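Local coordinates for Mll7089 protein (Mesorhizobium loti, PDB 2OZ8) that is of unknown specific function but probably binds magnesium and may act as a hydro-lyase of the enolase superfamily, at residues F13-I21 against S319-V327; L220-H230 against W244-L253. All coordinates share one frame; numbering follows the deposited sequence. Where two conformers were deposited one is given.

Contacts 1 and 2 lie on opposite sides of the chain's centre. Their own centres are 26 Å apart, their nearest atoms about 9 Å, and they do not touch. Contact 1 ties the antiparallel sheet near the N-terminus to the loop after barrel strand 313-318. Contact 2 joins two neighbouring strands inside the barrel, 222-224 and 246-249, and the loops that follow them. Along the chain it is nested within the long loop that contact 1 closes. Strand 313-318 leads into contact 1; the other two lie within contact 2, with the loops at their C-terminal ends. That end of the barrel carries the active site and magnesium in enolase-superfamily enzymes, so the strand ends of contact 2 probably lie near it.

Contact 1 (F13-I21 against S319-V327); sequences FQFARDRVI and SFQNFDHLV
Leu-326 sets one methyl, CD2, on a face of the Phe-13 ring, 3.6 Å from CD1 of Phe-13 and a little toward the rim. Phe-15 reaches further in. Its CG sits between the backbone N and the carbonyl carbon (chi1 56°), which directs the ring at the 319-327 loop. There the edge of His-325 points at the face of the Phe-15 ring, the centroids 5.3 Å apart and the planes at 84°. Phe-323 CD1 lies near the plane of the Phe-15 ring, against its edge, and Asn-322 O approaches CE1 of Phe-15 to 3.4 Å. The Phe-15 ring is a bump that fills the hollow formed by His-325, Phe-323 and Asn-322. In the enolase-type fold this joins the N-terminal sheet to the barrel, through the loop after strand 313-318. Asn-322 slides past Phe-15 the other way. Its ND2 gives a hydrogen bond of 3.3 Å to a lone pair of Ala-16 O, which lies nearly in the Asn-322 amide plane, and another to Pro-373 O. Arg-17 lies alongside Gln-321; its NH1 hydrogen-bonds Gln-321 OE1 at 3.1 Å, and its NE hydrogen-bonds Asp-30 O. Ile-21 CD1 covers the centre of one face of that guanidinium. At the corner of 13-21, Arg-19 turns its guanidinium edge to the carbonyls of Ser-319 and Phe-320; NH2 makes a weak hydrogen bond of 2.7 Å to Phe-320 O.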
loop_
_atom_site.group_PDB
_atom_site.type_symbol
_atom_site.label_atom_id
_atom_site.label_comp_id
_atom_site.label_asym_id
_atom_site.label_seq_id
_atom_site.Cartn_x
_atom_site.Cartn_y
_atom_site.Cartn_z
ATOM N N PHE A 13 37.613 -33.398 9.940
ATOM C CA PHE A 13 37.748 -33.379 11.403
ATOM C C PHE A 13 36.391 -33.694 12.112
ATOM O O PHE A 13 35.284 -33.364 11.626
ATOM C CB PHE A 13 38.286 -32.024 11.871
ATOM C CG PHE A 13 39.621 -31.632 11.232
ATOM C CD1 PHE A 13 40.824 -32.095 11.747
ATOM C CD2 PHE A 13 39.659 -30.829 10.104
ATOM C CE1 PHE A 13 42.043 -31.769 11.154
ATOM C CE2 PHE A 13 40.867 -30.492 9.509
ATOM C CZ PHE A 13 42.059 -30.967 10.036
ATOM N N GLN A 14 36.460 -34.351 13.256
ATOM C CA GLN A 14 35.254 -34.647 14.019
ATOM C C GLN A 14 35.767 -34.820 15.455
ATOM O O GLN A 14 36.414 -35.813 15.758
ATOM C CB GLN A 14 34.546 -35.905 13.519
ATOM C CG GLN A 14 33.263 -36.272 14.329
ATOM C CD GLN A 14 32.619 -37.628 13.933
ATOM O OE1 GLN A 14 33.023 -38.294 12.980
ATOM N NE2 GLN A 14 31.634 -38.028 14.681
ATOM N N PHE A 15 35.510 -33.832 16.309
ATOM C CA PHE A 15 36.051 -33.820 17.667
ATOM C C PHE A 15 35.101 -33.262 18.720
ATOM O O PHE A 15 34.198 -32.509 18.399
ATOM C CB PHE A 15 37.373 -33.075 17.704
ATOM C CG PHE A 15 37.322 -31.645 17.167
ATOM C CD1 PHE A 15 37.225 -30.547 18.052
ATOM C CD2 PHE A 15 37.459 -31.380 15.790
ATOM C CE1 PHE A 15 37.297 -29.197 17.585
ATOM C CE2 PHE A 15 37.487 -30.049 15.289
ATOM C CZ PHE A 15 37.408 -28.950 16.207
ATOM N N ALA A 16 35.330 -33.647 19.978
ATOM C CA ALA A 16 34.575 -33.153 21.138
ATOM C C ALA A 16 34.915 -31.705 21.417
ATOM O O ALA A 16 36.063 -31.259 21.187
ATOM C CB ALA A 16 34.857 -34.007 22.397
ATOM N N ARG A 17 33.902 -30.977 21.897
ATOM C CA ARG A 17 34.074 -29.602 22.371
ATOM C C ARG A 17 34.516 -29.608 23.825
ATOM O O ARG A 17 34.344 -30.600 24.516
ATOM C CB ARG A 17 32.763 -28.819 22.235
ATOM C CG ARG A 17 32.441 -28.444 20.800
ATOM C CD ARG A 17 31.072 -27.760 20.707
ATOM N NE ARG A 17 30.675 -27.544 19.319
ATOM C CZ ARG A 17 30.932 -26.437 18.635
ATOM N NH1 ARG A 17 31.603 -25.426 19.189
ATOM N NH2 ARG A 17 30.522 -26.338 17.382
ATOM N N ASP A 18 35.064 -28.483 24.271
ATOM C CA ASP A 18 35.400 -28.278 25.676
ATOM C C ASP A 18 34.218 -27.920 26.605
ATOM O O ASP A 18 34.347 -28.022 27.816
ATOM C CB ASP A 18 36.543 -27.260 25.812
ATOM C CG ASP A 18 36.163 -25.848 25.363
ATOM O OD1 ASP A 18 35.340 -25.647 24.400
ATOM O OD2 ASP A 18 36.725 -24.914 26.007
ATOM N N ARG A 19 33.078 -27.532 26.037
ATOM C CA ARG A 19 31.863 -27.215 26.786
ATOM C C ARG A 19 30.690 -27.496 25.862
ATOM O O ARG A 19 30.868 -27.553 24.640
ATOM C CB ARG A 19 31.849 -25.726 27.167
ATOM C CG ARG A 19 31.540 -24.781 26.013
ATOM C CD ARG A 19 31.659 -23.294 26.357
ATOM N NE ARG A 19 32.574 -22.646 25.411
ATOM C CZ ARG A 19 32.312 -21.668 24.562
ATOM N NH1 ARG A 19 31.159 -21.041 24.474
ATOM N NH2 ARG A 19 33.296 -21.263 23.820
ATOM N N VAL A 20 29.491 -27.628 26.421
ATOM C CA VAL A 20 28.286 -27.657 25.590
ATOM C C VAL A 20 27.988 -26.255 25.073
ATOM O O VAL A 20 28.064 -25.268 25.853
ATOM C CB VAL A 20 27.026 -28.233 26.342
ATOM C CG1 VAL A 20 25.802 -28.281 25.412
ATOM C CG2 VAL A 20 27.294 -29.653 26.816
ATOM N N ILE A 21 27.692 -26.170 23.762
ATOM C CA ILE A 21 27.209 -24.922 23.159
ATOM C C ILE A 21 25.752 -25.050 22.750
ATOM O O ILE A 21 25.262 -26.133 22.531
ATOM C CB ILE A 21 28.020 -24.435 21.914
ATOM C CG1 ILE A 21 27.773 -25.338 20.697
ATOM C CG2 ILE A 21 29.460 -24.188 22.278
ATOM C CD1 ILE A 21 28.190 -24.746 19.390
ATOM N N SER A 319 33.291 -16.518 20.089
ATOM C CA SER A 319 32.574 -17.469 20.944
ATOM C C SER A 319 33.463 -18.453 21.720
ATOM O O SER A 319 32.985 -19.416 22.286
ATOM C CB SER A 319 31.542 -18.224 20.130
ATOM O OG SER A 319 30.476 -17.360 19.740
ATOM N N PHE A 320 34.769 -18.189 21.729
ATOM C CA PHE A 320 35.701 -18.988 22.504
ATOM C C PHE A 320 35.664 -20.472 22.156
ATOM O O PHE A 320 35.918 -21.289 23.015
ATOM C CB PHE A 320 35.492 -18.752 24.026
ATOM C CG PHE A 320 35.612 -17.319 24.406
ATOM C CD1 PHE A 320 36.830 -16.797 24.766
ATOM C CD2 PHE A 320 34.487 -16.463 24.366
ATOM C CE1 PHE A 320 36.958 -15.482 25.089
ATOM C CE2 PHE A 320 34.615 -15.112 24.689
ATOM C CZ PHE A 320 35.852 -14.625 25.028
ATOM N N GLN A 321 35.386 -20.820 20.906
ATOM C CA GLN A 321 35.383 -22.251 20.520
ATOM C C GLN A 321 36.823 -22.889 20.500
ATOM O O GLN A 321 37.828 -22.176 20.335
ATOM C CB GLN A 321 34.624 -22.435 19.211
ATOM C CG GLN A 321 33.117 -22.187 19.367
ATOM C CD GLN A 321 32.407 -21.995 18.054
ATOM O OE1 GLN A 321 31.486 -22.748 17.730
ATOM N NE2 GLN A 321 32.831 -20.974 17.276
ATOM N N ASN A 322 36.930 -24.196 20.748
ATOM C CA ASN A 322 38.255 -24.846 20.782
ATOM C C ASN A 322 38.653 -25.236 19.364
ATOM O O ASN A 322 38.566 -26.399 19.008
ATOM C CB ASN A 322 38.295 -26.061 21.706
ATOM C CG ASN A 322 37.354 -27.182 21.250
ATOM O OD1 ASN A 322 36.294 -26.906 20.676
ATOM N ND2 ASN A 322 37.733 -28.458 21.509
ATOM N N PHE A 323 39.105 -24.255 18.584
ATOM C CA PHE A 323 39.372 -24.400 17.134
ATOM C C PHE A 323 40.824 -24.065 16.772
ATOM O O PHE A 323 41.273 -24.394 15.715
ATOM C CB PHE A 323 38.457 -23.454 16.293
ATOM C CG PHE A 323 36.987 -23.829 16.274
ATOM C CD1 PHE A 323 36.534 -25.036 16.790
ATOM C CD2 PHE A 323 36.053 -22.970 15.705
ATOM C CE1 PHE A 323 35.136 -25.380 16.758
ATOM C CE2 PHE A 323 34.694 -23.290 15.660
ATOM C CZ PHE A 323 34.235 -24.511 16.172
ATOM N N ASP A 324 41.546 -23.389 17.639
ATOM C CA ASP A 324 42.791 -22.754 17.237
ATOM C C ASP A 324 43.876 -23.763 16.836
ATOM O O ASP A 324 44.759 -23.455 16.024
ATOM C CB ASP A 324 43.301 -21.831 18.362
ATOM C CG ASP A 324 42.435 -20.575 18.557
ATOM O OD1 ASP A 324 41.307 -20.444 17.987
ATOM O OD2 ASP A 324 42.895 -19.688 19.292
ATOM N N HIS A 325 43.819 -24.960 17.411
ATOM C CA HIS A 325 44.813 -25.970 17.159
ATOM C C HIS A 325 44.873 -26.374 15.666
ATOM O O HIS A 325 45.885 -26.963 15.186
ATOM C CB HIS A 325 44.550 -27.188 18.041
ATOM C CG HIS A 325 43.276 -27.884 17.721
ATOM N ND1 HIS A 325 42.038 -27.352 18.028
ATOM C CD2 HIS A 325 43.041 -29.070 17.106
ATOM C CE1 HIS A 325 41.099 -28.180 17.617
ATOM N NE2 HIS A 325 41.679 -29.231 17.054
ATOM N N LEU A 326 43.821 -26.046 14.929
ATOM C CA LEU A 326 43.758 -26.442 13.557
ATOM C C LEU A 326 44.612 -25.569 12.636
ATOM O O LEU A 326 44.899 -25.985 11.512
ATOM C CB LEU A 326 42.320 -26.497 13.065
ATOM C CG LEU A 326 41.278 -27.461 13.631
ATOM C CD1 LEU A 326 39.885 -27.034 13.165
ATOM C CD2 LEU A 326 41.513 -28.927 13.297
ATOM N N VAL A 327 45.021 -24.382 13.086
ATOM C CA VAL A 327 45.750 -23.455 12.211
ATOM C C VAL A 327 47.070 -22.990 12.846
ATOM O O VAL A 327 47.237 -23.066 14.078
ATOM C CB VAL A 327 44.908 -22.184 11.882
ATOM C CG1 VAL A 327 43.839 -22.449 10.777
ATOM C CG2 VAL A 327 44.322 -21.590 13.174
HETATM O O HOH W 1 33.962 -25.355 21.490
HETATM O O HOH W 2 30.268 -23.732 15.660
#

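Contact 2 (L220-H230 against W244-L253)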
loop_
_atom_site.group_PDB
_atom_site.type_symbol
_atom_site.label_atom_id
_atom_site.label_comp_id
_atom_site.label_asym_id
_atom_site.label_seq_id
_atom_site.Cartn_x
_atom_site.Cartn_y
_atom_site.Cartn_z
ATOM N N LEU A 220 20.080 -2.940 26.891
ATOM C CA LEU A 220 20.559 -3.775 25.819
ATOM C C LEU A 220 20.978 -2.989 24.647
ATOM O O LEU A 220 20.244 -2.116 24.199
ATOM C CB LEU A 220 19.483 -4.742 25.349
ATOM C CG LEU A 220 18.867 -5.670 26.390
ATOM C CD1 LEU A 220 17.724 -6.425 25.762
ATOM C CD2 LEU A 220 19.880 -6.648 26.972
ATOM N N LEU A 221 22.152 -3.328 24.114
ATOM C CA LEU A 221 22.586 -2.878 22.792
ATOM C C LEU A 221 21.725 -3.426 21.648
ATOM O O LEU A 221 21.318 -2.680 20.735
ATOM C CB LEU A 221 24.038 -3.259 22.587
ATOM C CG LEU A 221 24.714 -2.656 21.376
ATOM C CD1 LEU A 221 24.491 -1.056 21.351
ATOM C CD2 LEU A 221 26.175 -3.081 21.326
ATOM N N TRP A 222 21.431 -4.718 21.669
ATOM C CA TRP A 222 20.515 -5.292 20.662
ATOM C C TRP A 222 19.952 -6.626 21.121
ATOM O O TRP A 222 20.494 -7.281 22.005
ATOM C CB TRP A 222 21.122 -5.390 19.237
ATOM C CG TRP A 222 22.147 -6.495 18.938
ATOM C CD1 TRP A 222 21.953 -7.839 19.026
ATOM C CD2 TRP A 222 23.483 -6.329 18.441
ATOM N NE1 TRP A 222 23.082 -8.529 18.642
ATOM C CE2 TRP A 222 24.041 -7.626 18.283
ATOM C CE3 TRP A 222 24.261 -5.219 18.106
ATOM C CZ2 TRP A 222 25.357 -7.834 17.806
ATOM C CZ3 TRP A 222 25.523 -5.420 17.647
ATOM C CH2 TRP A 222 26.076 -6.713 17.507
ATOM N N VAL A 223 18.822 -6.962 20.542
ATOM C CA VAL A 223 18.237 -8.275 20.672
ATOM C C VAL A 223 18.325 -8.908 19.279
ATOM O O VAL A 223 17.963 -8.301 18.260
ATOM C CB VAL A 223 16.772 -8.237 21.236
ATOM C CG1 VAL A 223 15.867 -7.319 20.423
ATOM C CG2 VAL A 223 16.177 -9.648 21.336
ATOM N N GLU A 224 18.826 -10.141 19.236
ATOM C CA GLU A 224 19.107 -10.791 17.985
ATOM C C GLU A 224 18.113 -11.899 17.700
ATOM O O GLU A 224 17.835 -12.682 18.572
ATOM C CB GLU A 224 20.487 -11.378 18.125
ATOM C CG GLU A 224 21.226 -11.553 16.823
ATOM C CD GLU A 224 22.723 -11.771 17.036
ATOM O OE1 GLU A 224 23.372 -11.055 17.859
ATOM O OE2 GLU A 224 23.237 -12.671 16.359
ATOM N N ASP A 225 17.595 -11.985 16.483
ATOM C CA ASP A 225 16.623 -13.001 16.118
ATOM C C ASP A 225 15.557 -13.330 17.193
ATOM O O ASP A 225 15.416 -14.480 17.585
ATOM C CB ASP A 225 17.326 -14.284 15.701
ATOM C CG ASP A 225 18.382 -14.044 14.675
ATOM O OD1 ASP A 225 18.082 -13.416 13.636
ATOM O OD2 ASP A 225 19.543 -14.477 14.904
ATOM N N PRO A 226 14.774 -12.327 17.642
ATOM C CA PRO A 226 13.884 -12.653 18.758
ATOM C C PRO A 226 12.709 -13.571 18.381
ATOM O O PRO A 226 12.171 -14.238 19.270
ATOM C CB PRO A 226 13.361 -11.282 19.210
ATOM C CG PRO A 226 13.509 -10.365 18.030
ATOM C CD PRO A 226 14.645 -10.918 17.174
ATOM N N ILE A 227 12.344 -13.640 17.090
ATOM C CA ILE A 227 11.134 -14.292 16.627
ATOM C C ILE A 227 11.406 -14.937 15.261
ATOM O O ILE A 227 12.431 -14.667 14.617
ATOM C CB ILE A 227 9.902 -13.268 16.510
ATOM C CG1 ILE A 227 10.142 -12.197 15.410
ATOM C CG2 ILE A 227 9.572 -12.571 17.849
ATOM C CD1 ILE A 227 8.953 -11.374 14.941
ATOM N N LEU A 228 10.496 -15.833 14.865
ATOM C CA LEU A 228 10.413 -16.403 13.523
ATOM C C LEU A 228 10.895 -15.444 12.488
ATOM O O LEU A 228 10.332 -14.384 12.330
ATOM C CB LEU A 228 8.956 -16.785 13.218
ATOM C CG LEU A 228 8.809 -17.939 12.243
ATOM C CD1 LEU A 228 9.655 -19.144 12.724
ATOM C CD2 LEU A 228 7.352 -18.354 12.030
ATOM N N ARG A 229 11.949 -15.796 11.780
ATOM C CA ARG A 229 12.580 -14.884 10.838
ATOM C C ARG A 229 11.687 -14.479 9.653
ATOM O O ARG A 229 11.955 -13.502 8.978
ATOM C CB ARG A 229 13.813 -15.535 10.283
ATOM C CG ARG A 229 13.524 -16.586 9.236
ATOM C CD ARG A 229 14.690 -17.519 9.154
ATOM N NE ARG A 229 14.268 -18.756 8.546
ATOM C CZ ARG A 229 13.750 -19.764 9.244
ATOM N NH1 ARG A 229 13.619 -19.649 10.562
ATOM N NH2 ARG A 229 13.355 -20.878 8.621
ATOM N N HIS A 230 10.633 -15.235 9.398
ATOM C CA HIS A 230 9.746 -14.924 8.321
ATOM C C HIS A 230 8.637 -13.982 8.793
ATOM O O HIS A 230 7.826 -13.522 7.977
ATOM C CB HIS A 230 9.207 -16.241 7.733
ATOM C CG HIS A 230 10.288 -17.115 7.146
ATOM N ND1 HIS A 230 11.215 -16.645 6.222
ATOM C CD2 HIS A 230 10.597 -18.424 7.360
ATOM C CE1 HIS A 230 12.042 -17.629 5.895
ATOM N NE2 HIS A 230 11.693 -18.717 6.572
ATOM N N TRP A 244 14.184 1.779 22.584
ATOM C CA TRP A 244 15.357 1.789 23.483
ATOM C C TRP A 244 16.480 0.789 23.072
ATOM O O TRP A 244 17.550 0.762 23.686
ATOM C CB TRP A 244 14.915 1.555 24.957
ATOM C CG TRP A 244 14.177 0.236 25.142
ATOM C CD1 TRP A 244 14.720 -0.958 25.469
ATOM C CD2 TRP A 244 12.754 -0.012 24.914
ATOM N NE1 TRP A 244 13.746 -1.945 25.475
ATOM C CE2 TRP A 244 12.532 -1.396 25.151
ATOM C CE3 TRP A 244 11.660 0.808 24.575
ATOM C CZ2 TRP A 244 11.261 -1.989 25.072
ATOM C CZ3 TRP A 244 10.367 0.205 24.461
ATOM C CH2 TRP A 244 10.191 -1.177 24.716
ATOM N N THR A 245 16.252 -0.064 22.078
ATOM C CA THR A 245 17.295 -0.987 21.683
ATOM C C THR A 245 17.108 -1.356 20.243
ATOM O O THR A 245 16.085 -0.988 19.666
ATOM C CB THR A 245 17.367 -2.267 22.605
ATOM O OG1 THR A 245 18.523 -3.002 22.271
ATOM C CG2 THR A 245 16.196 -3.198 22.429
ATOM N N GLN A 246 18.066 -2.095 19.670
ATOM C CA GLN A 246 18.039 -2.468 18.251
ATOM C C GLN A 246 17.580 -3.901 18.029
ATOM O O GLN A 246 17.892 -4.764 18.837
ATOM C CB GLN A 246 19.427 -2.297 17.655
ATOM C CG GLN A 246 19.870 -0.828 17.488
ATOM C CD GLN A 246 21.346 -0.691 17.131
ATOM O OE1 GLN A 246 21.692 -0.186 16.081
ATOM N NE2 GLN A 246 22.219 -1.148 18.023
ATOM N N ILE A 247 16.840 -4.141 16.935
ATOM C CA ILE A 247 16.386 -5.452 16.551
ATOM C C ILE A 247 17.314 -5.995 15.474
ATOM O O ILE A 247 17.323 -5.517 14.332
ATOM C CB ILE A 247 14.939 -5.402 16.017
ATOM C CG1 ILE A 247 13.986 -4.669 17.001
ATOM C CG2 ILE A 247 14.434 -6.800 15.664
ATOM C CD1 ILE A 247 13.749 -5.397 18.355
ATOM N N ASN A 248 18.091 -7.014 15.820
ATOM C CA ASN A 248 19.151 -7.486 14.962
ATOM C C ASN A 248 18.570 -8.724 14.324
ATOM O O ASN A 248 18.064 -9.570 15.006
ATOM C CB ASN A 248 20.402 -7.730 15.834
ATOM C CG ASN A 248 21.632 -8.175 15.046
ATOM O OD1 ASN A 248 21.526 -8.929 14.107
ATOM N ND2 ASN A 248 22.818 -7.717 15.464
ATOM N N SER A 249 18.604 -8.826 13.006
ATOM C CA SER A 249 17.869 -9.888 12.311
ATOM C C SER A 249 18.610 -10.416 11.114
ATOM O O SER A 249 19.395 -9.720 10.516
ATOM C CB SER A 249 16.512 -9.386 11.815
ATOM O OG SER A 249 15.581 -10.455 11.860
ATOM N N GLY A 250 18.355 -11.665 10.780
ATOM C CA GLY A 250 18.766 -12.248 9.499
ATOM C C GLY A 250 19.325 -13.659 9.565
ATOM O O GLY A 250 19.772 -14.184 8.535
ATOM N N GLU A 251 19.338 -14.257 10.766
ATOM C CA GLU A 251 19.836 -15.638 10.949
ATOM C C GLU A 251 18.983 -16.588 10.118
ATOM O O GLU A 251 17.766 -16.398 9.999
ATOM C CB GLU A 251 19.829 -16.080 12.440
ATOM C CG GLU A 251 20.602 -17.391 12.793
ATOM C CD GLU A 251 22.131 -17.194 13.021
ATOM O OE1 GLU A 251 22.731 -16.481 12.199
ATOM O OE2 GLU A 251 22.730 -17.747 14.006
ATOM N N TYR A 252 19.636 -17.587 9.538
ATOM C CA TYR A 252 18.964 -18.681 8.834
ATOM C C TYR A 252 18.493 -18.254 7.447
ATOM O O TYR A 252 17.790 -19.006 6.762
ATOM C CB TYR A 252 17.815 -19.293 9.675
ATOM C CG TYR A 252 18.253 -19.677 11.077
ATOM C CD1 TYR A 252 17.682 -19.077 12.212
ATOM C CD2 TYR A 252 19.280 -20.623 11.266
ATOM C CE1 TYR A 252 18.111 -19.422 13.504
ATOM C CE2 TYR A 252 19.707 -20.975 12.539
ATOM C CZ TYR A 252 19.129 -20.374 13.652
ATOM O OH TYR A 252 19.596 -20.739 14.897
ATOM N N LEU A 253 18.888 -17.049 7.037
ATOM C CA LEU A 253 18.488 -16.535 5.742
ATOM C C LEU A 253 19.677 -16.596 4.804
ATOM O O LEU A 253 20.814 -16.331 5.216
ATOM C CB LEU A 253 18.013 -15.080 5.844
ATOM C CG LEU A 253 16.775 -14.584 6.606
ATOM C CD1 LEU A 253 16.623 -13.060 6.402
ATOM C CD2 LEU A 253 15.528 -15.307 6.171
HETATM O O HOH W 3 18.626 -0.512 26.245
HETATM O O HOH W 4 14.092 -12.513 14.081
HETATM O O HOH W 5 14.644 -19.777 5.944
#
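A parallel beta-alpha-beta unit of the barrel pairs Trp-222, Val-223 and Glu-224 with Gln-246, Ile-247 and Asn-248, with helix 232-241 as the crossover. Val-223 N hydrogen-bonds Gln-246 O at 2.9 Å, and Asn-248 N hydrogen-bonds Val-223 O at 2.8 Å. Ahead of the pairing, Thr-245 OG1 donates to Leu-220 O at 2.7 Å from above the carbonyl plane. The Gln-246 side chain, through NE2, gives a nearly straight hydrogen bond to Leu-221 O. Val-223 and Ile-247 share one face of the sheet. On the other, Asn-248 lies over the Trp-222 indole, its CB above the five-membered ring and ND2 3.1 Å above the ring plane. Trp-222 NE1 donates to Glu-224 OE1 at 2.7 Å. With an alanine in place of Trp-222, Glu-224 OE1 would probably lose its indole donor and a gap would open beside the Asn-248 amide. Past the strands, Asp-225 OD1 accepts Glu-251 N at 3.2 Å on its syn side, and the Arg-229 chain runs over Tyr-252 CB to a salt bridge with Glu-199. The buried Glu-224 OE1 is met by the indole N-H and Lys-165, and Asn-248 ND2 by Ser-294 OG, so both are probably fixed in rotation; such strand ends carry the magnesium site in relatives.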